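Local coordinates for protein toll (Drosophila melanogaster, PDB 4LXR), which binds the cleaved, activated form of the cytokine Spätzle through its leucine-rich extracellular region and signals in embryonic dorsal-ventral patterning and antifungal immunity, at residues A281-P284 / S285-A289; T352-P355 / D356-A360. All blocks are in the same frame, centred on the assembly; numbering follows the deposited sequence.

Contact 1 of 2, residues A281-P284 / S285-A289; sequences ATLP and SRLFA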
loop_
_atom_site.group_PDB
_atom_site.type_symbol
_atom_site.label_atom_id
_atom_site.label_comp_id
_atom_site.label_asym_id
_atom_site.label_seq_id
_atom_site.Cartn_x
_atom_site.Cartn_y
_atom_site.Cartn_z
ATOM N N ALA A 281 -6.933 -12.153 -31.658
ATOM C CA ALA A 281 -7.067 -10.791 -32.167
ATOM C C ALA A 281 -8.412 -10.151 -31.847
ATOM O O ALA A 281 -8.472 -8.982 -31.462
ATOM C CB ALA A 281 -6.796 -10.754 -33.657
ATOM N N THR A 282 -9.483 -10.919 -32.002
ATOM C CA THR A 282 -10.824 -10.423 -31.725
ATOM C C THR A 282 -11.776 -11.573 -31.391
ATOM O O THR A 282 -11.393 -12.735 -31.415
ATOM C CB THR A 282 -11.409 -9.678 -32.935
ATOM O OG1 THR A 282 -12.549 -8.917 -32.511
ATOM C CG2 THR A 282 -11.819 -10.684 -34.054
ATOM N N LEU A 283 -13.016 -11.230 -31.066
ATOM C CA LEU A 283 -14.058 -12.217 -30.829
ATOM C C LEU A 283 -15.094 -12.097 -31.955
ATOM O O LEU A 283 -15.329 -11.001 -32.479
ATOM C CB LEU A 283 -14.700 -11.990 -29.459
ATOM C CG LEU A 283 -13.719 -12.073 -28.281
ATOM C CD1 LEU A 283 -14.359 -11.540 -26.990
ATOM C CD2 LEU A 283 -13.264 -13.521 -28.098
ATOM N N PRO A 284 -15.700 -13.230 -32.349
ATOM C CA PRO A 284 -16.694 -13.229 -33.430
ATOM C C PRO A 284 -17.919 -12.362 -33.125
ATOM O O PRO A 284 -18.217 -12.069 -31.966
ATOM C CB PRO A 284 -17.099 -14.714 -33.540
ATOM C CG PRO A 284 -16.728 -15.304 -32.207
ATOM C CD PRO A 284 -15.487 -14.577 -31.792
ATOM N N SER A 285 -18.602 -11.949 -34.184
ATOM C CA SER A 285 -19.809 -11.141 -34.098
ATOM C C SER A 285 -20.860 -11.758 -33.164
ATOM O O SER A 285 -21.160 -12.946 -33.251
ATOM C CB SER A 285 -20.406 -10.982 -35.495
ATOM O OG SER A 285 -21.637 -10.288 -35.439
ATOM N N ARG A 286 -21.403 -10.943 -32.261
ATOM C CA ARG A 286 -22.496 -11.361 -31.384
ATOM C C ARG A 286 -22.207 -12.588 -30.518
ATOM O O ARG A 286 -23.137 -13.286 -30.123
ATOM C CB ARG A 286 -23.767 -11.611 -32.202
ATOM C CG ARG A 286 -24.423 -10.339 -32.694
ATOM C CD ARG A 286 -25.825 -10.615 -33.191
ATOM N NE ARG A 286 -25.824 -11.148 -34.543
ATOM C CZ ARG A 286 -25.845 -10.388 -35.633
ATOM N NH1 ARG A 286 -25.861 -9.064 -35.517
ATOM N NH2 ARG A 286 -25.849 -10.950 -36.836
ATOM N N LEU A 287 -20.935 -12.846 -30.227
ATOM C CA LEU A 287 -20.574 -14.030 -29.450
ATOM C C LEU A 287 -21.356 -14.093 -28.139
ATOM O O LEU A 287 -21.848 -15.158 -27.760
ATOM C CB LEU A 287 -19.070 -14.066 -29.171
ATOM C CG LEU A 287 -18.578 -15.225 -28.305
ATOM C CD1 LEU A 287 -18.736 -16.552 -29.057
ATOM C CD2 LEU A 287 -17.119 -15.027 -27.838
ATOM N N PHE A 288 -21.468 -12.946 -27.464
ATOM C CA PHE A 288 -22.164 -12.855 -26.179
ATOM C C PHE A 288 -23.485 -12.100 -26.273
ATOM O O PHE A 288 -23.960 -11.537 -25.289
ATOM C CB PHE A 288 -21.273 -12.210 -25.119
ATOM C CG PHE A 288 -20.035 -12.994 -24.823
ATOM C CD1 PHE A 288 -20.125 -14.299 -24.333
ATOM C CD2 PHE A 288 -18.778 -12.441 -25.043
ATOM C CE1 PHE A 288 -18.980 -15.032 -24.060
ATOM C CE2 PHE A 288 -17.618 -13.169 -24.782
ATOM C CZ PHE A 288 -17.715 -14.464 -24.281
ATOM N N ALA A 289 -24.084 -12.104 -27.459
ATOM C CA ALA A 289 -25.336 -11.394 -27.675
ATOM C C ALA A 289 -26.554 -12.266 -27.357
ATOM O O ALA A 289 -26.457 -13.496 -27.317
ATOM C CB ALA A 289 -25.406 -10.900 -29.101
#

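Contact 2 of 2, residues T352-P355 / D356-A360; sequences THLP and DSLFA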
loop_
_atom_site.group_PDB
_atom_site.type_symbol
_atom_site.label_atom_id
_atom_site.label_comp_id
_atom_site.label_asym_id
_atom_site.label_seq_id
_atom_site.Cartn_x
_atom_site.Cartn_y
_atom_site.Cartn_z
ATOM N N THR A 352 -6.382 4.938 -26.702
ATOM C CA THR A 352 -6.044 6.329 -26.985
ATOM C C THR A 352 -7.280 7.219 -26.899
ATOM O O THR A 352 -7.168 8.405 -26.618
ATOM C CB THR A 352 -5.413 6.509 -28.365
ATOM O OG1 THR A 352 -6.251 5.890 -29.348
ATOM C CG2 THR A 352 -3.995 5.910 -28.402
ATOM N N HIS A 353 -8.454 6.639 -27.119
ATOM C CA HIS A 353 -9.697 7.394 -27.009
ATOM C C HIS A 353 -10.925 6.493 -26.855
ATOM O O HIS A 353 -10.944 5.354 -27.317
ATOM C CB HIS A 353 -9.879 8.309 -28.219
ATOM C CG HIS A 353 -9.932 7.576 -29.522
ATOM N ND1 HIS A 353 -11.099 7.048 -30.030
ATOM C CD2 HIS A 353 -8.960 7.274 -30.416
ATOM C CE1 HIS A 353 -10.845 6.457 -31.184
ATOM N NE2 HIS A 353 -9.554 6.582 -31.442
ATOM N N LEU A 354 -11.939 7.028 -26.183
ATOM C CA LEU A 354 -13.220 6.369 -25.999
ATOM C C LEU A 354 -14.269 7.264 -26.637
ATOM O O LEU A 354 -14.213 8.482 -26.480
ATOM C CB LEU A 354 -13.526 6.213 -24.514
ATOM C CG LEU A 354 -12.486 5.473 -23.681
ATOM C CD1 LEU A 354 -12.823 5.581 -22.217
ATOM C CD2 LEU A 354 -12.410 4.009 -24.112
ATOM N N PRO A 355 -15.216 6.673 -27.379
ATOM C CA PRO A 355 -16.249 7.506 -27.995
ATOM C C PRO A 355 -17.099 8.150 -26.921
ATOM O O PRO A 355 -17.390 7.504 -25.918
ATOM C CB PRO A 355 -17.085 6.499 -28.794
ATOM C CG PRO A 355 -16.145 5.368 -29.054
ATOM C CD PRO A 355 -15.347 5.262 -27.776
ATOM N N ASP A 356 -17.485 9.400 -27.148
ATOM C CA ASP A 356 -18.283 10.183 -26.214
ATOM C C ASP A 356 -19.579 9.500 -25.799
ATOM O O ASP A 356 -20.070 9.720 -24.688
ATOM C CB ASP A 356 -18.586 11.567 -26.812
ATOM C CG ASP A 356 -17.462 12.575 -26.560
ATOM O OD1 ASP A 356 -16.550 12.280 -25.757
ATOM O OD2 ASP A 356 -17.502 13.673 -27.145
ATOM N N SER A 357 -20.130 8.673 -26.686
ATOM C CA SER A 357 -21.421 8.039 -26.441
ATOM C C SER A 357 -21.294 6.630 -25.827
ATOM O O SER A 357 -22.293 5.950 -25.594
ATOM C CB SER A 357 -22.239 7.993 -27.741
ATOM O OG SER A 357 -21.776 6.979 -28.633
ATOM N N LEU A 358 -20.070 6.198 -25.549
ATOM C CA LEU A 358 -19.852 4.812 -25.117
ATOM C C LEU A 358 -20.619 4.466 -23.834
ATOM O O LEU A 358 -21.181 3.370 -23.708
ATOM C CB LEU A 358 -18.349 4.523 -24.954
ATOM C CG LEU A 358 -17.969 3.131 -24.421
ATOM C CD1 LEU A 358 -18.337 2.020 -25.412
ATOM C CD2 LEU A 358 -16.487 3.065 -24.063
ATOM N N PHE A 359 -20.661 5.416 -22.900
ATOM C CA PHE A 359 -21.302 5.209 -21.602
ATOM C C PHE A 359 -22.646 5.914 -21.537
ATOM O O PHE A 359 -23.095 6.304 -20.459
ATOM C CB PHE A 359 -20.403 5.713 -20.450
ATOM C CG PHE A 359 -19.050 5.047 -20.401
ATOM C CD1 PHE A 359 -18.950 3.660 -20.325
ATOM C CD2 PHE A 359 -17.886 5.800 -20.442
ATOM C CE1 PHE A 359 -17.701 3.033 -20.291
ATOM C CE2 PHE A 359 -16.624 5.188 -20.423
ATOM C CZ PHE A 359 -16.529 3.801 -20.340
ATOM N N ALA A 360 -23.292 6.084 -22.681
ATOM C CA ALA A 360 -24.563 6.797 -22.701
ATOM C C ALA A 360 -25.694 6.022 -22.021
ATOM O O ALA A 360 -26.614 6.631 -21.475
ATOM C CB ALA A 360 -24.953 7.185 -24.128
#

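Contact 1 of 2, residues A281-P284 / S285-A289
L283, L287 and F288 close together on the inner side of a tight bend, and this is the densely packed half of the contact. Methyl meets methyl where L283 CD2 lies 4.1 Å from L287 CD2. The other branch of the same leucine, CD1, reaches F288 CE2 at 4.3 Å, approaching the ring obliquely. A forked side chain suits this place because it can touch two neighbours at once. L287 CD2 also rests 3.5 Å above the plane of the F288 ring, offset toward its rim. With CG of L287 anti to its backbone N (chi1 177°), this side chain is carried back toward the preceding segment, where CD1 comes within 3.9 Å of P284 CG. All three residues are buried: L287 also touches F262, L283 touches L303, and F288 reaches L297 and L299 of the following strand.

P284 to L287 form a type II turn, whose closing hydrogen bond from L287 N to P284 O is weak, 3.3 Å long and bent to 143° at the hydrogen. P284 opens the turn, its ring restraining phi near -61° and offering L287 a compact apolar flank; S285 and R286 form the corners. On this outer side both point away from the preceding segment. The S285 hydroxyl is bonded to D309, whose carboxylate also accepts the R286 backbone N-H. In contrast to the buried leucines and phenylalanine, the arginine side chain is exposed and poorly ordered, and its ion pair with E312 is long and weak. A second turn, type I, follows from R286 to A289. The bend lies in the loop between strands 270-273 and 296-299, where LRR 6 ends, away from the strand-lined concave face, with its leucines in the core of the leucine-rich repeat solenoid.

Contact 2 of 2, residues T352-P355 / D356-A360
L354 and L358 lean their side chains obliquely across one another, bringing L354 CD2 to 4.2 Å from L358 CD2. The branches of L354 divide the work: while CD2 meets the leucine, CD1 turns to the phenylalanine and stands 4.2 Å from F359 CE2, slanting at the ring. L358 approaches that ring more squarely, its CD2 lying 3.8 Å above the plane and offset toward the rim. L354 can reach forward in this way because its CG is anti to the carbonyl carbon and beside the backbone N (chi1 -56°). L358 has a different rotation, CG anti to its own N, which brings its CD2 back to meet L354.

P355 also lies obliquely against L358, but farther up the side chain, with the proline CD 4.2 Å from the leucine CB. These positions belong to LRR 9 of the extracellular solenoid, in the loop that leads from strand 343-345 to strand 367-369. Leucine and phenylalanine suit the inward-facing places of such a repeat, filling the space between neighbouring coils: L358 touches L330 of the preceding coil and F359 touches I382 of the following one.

The backbone supports this geometry with two successive type I turns, P355 to L358 and S357 to A360. In the first, L358 N donates to P355 O over 3.0 Å at a fairly straight 161°. P355 opens the turn; its ring restrains phi, and its carbonyl accepts the closing bond. D356 and S357 form the two corners, where polar residues can meet solvent, and D356 OD1 is hydrogen-bonded to the hydroxyl of S379.

Contact 1 and contact 2 occupy equivalent places in LRR 6 and LRR 9, three repeats apart on the Toll solenoid. Their centres are 20 Å apart and their nearest atoms about 14 Å, so they do not touch; LRR 7 and LRR 8 lie between them. Both carry the same Leu-Pro-x-x-Leu-Phe-Ala pattern, with almost identical leucine and phenylalanine rotations. They differ at the first turn: type II in residues 281-289, with a weak closing bond, but type I in 352-360, with a shorter, straighter one. Neither contact is touched by another protein chain of the assembly; the F359 side chain lies about 12 Å from an N-acetylglucosamine of an attached glycan, which is not a binding pocket.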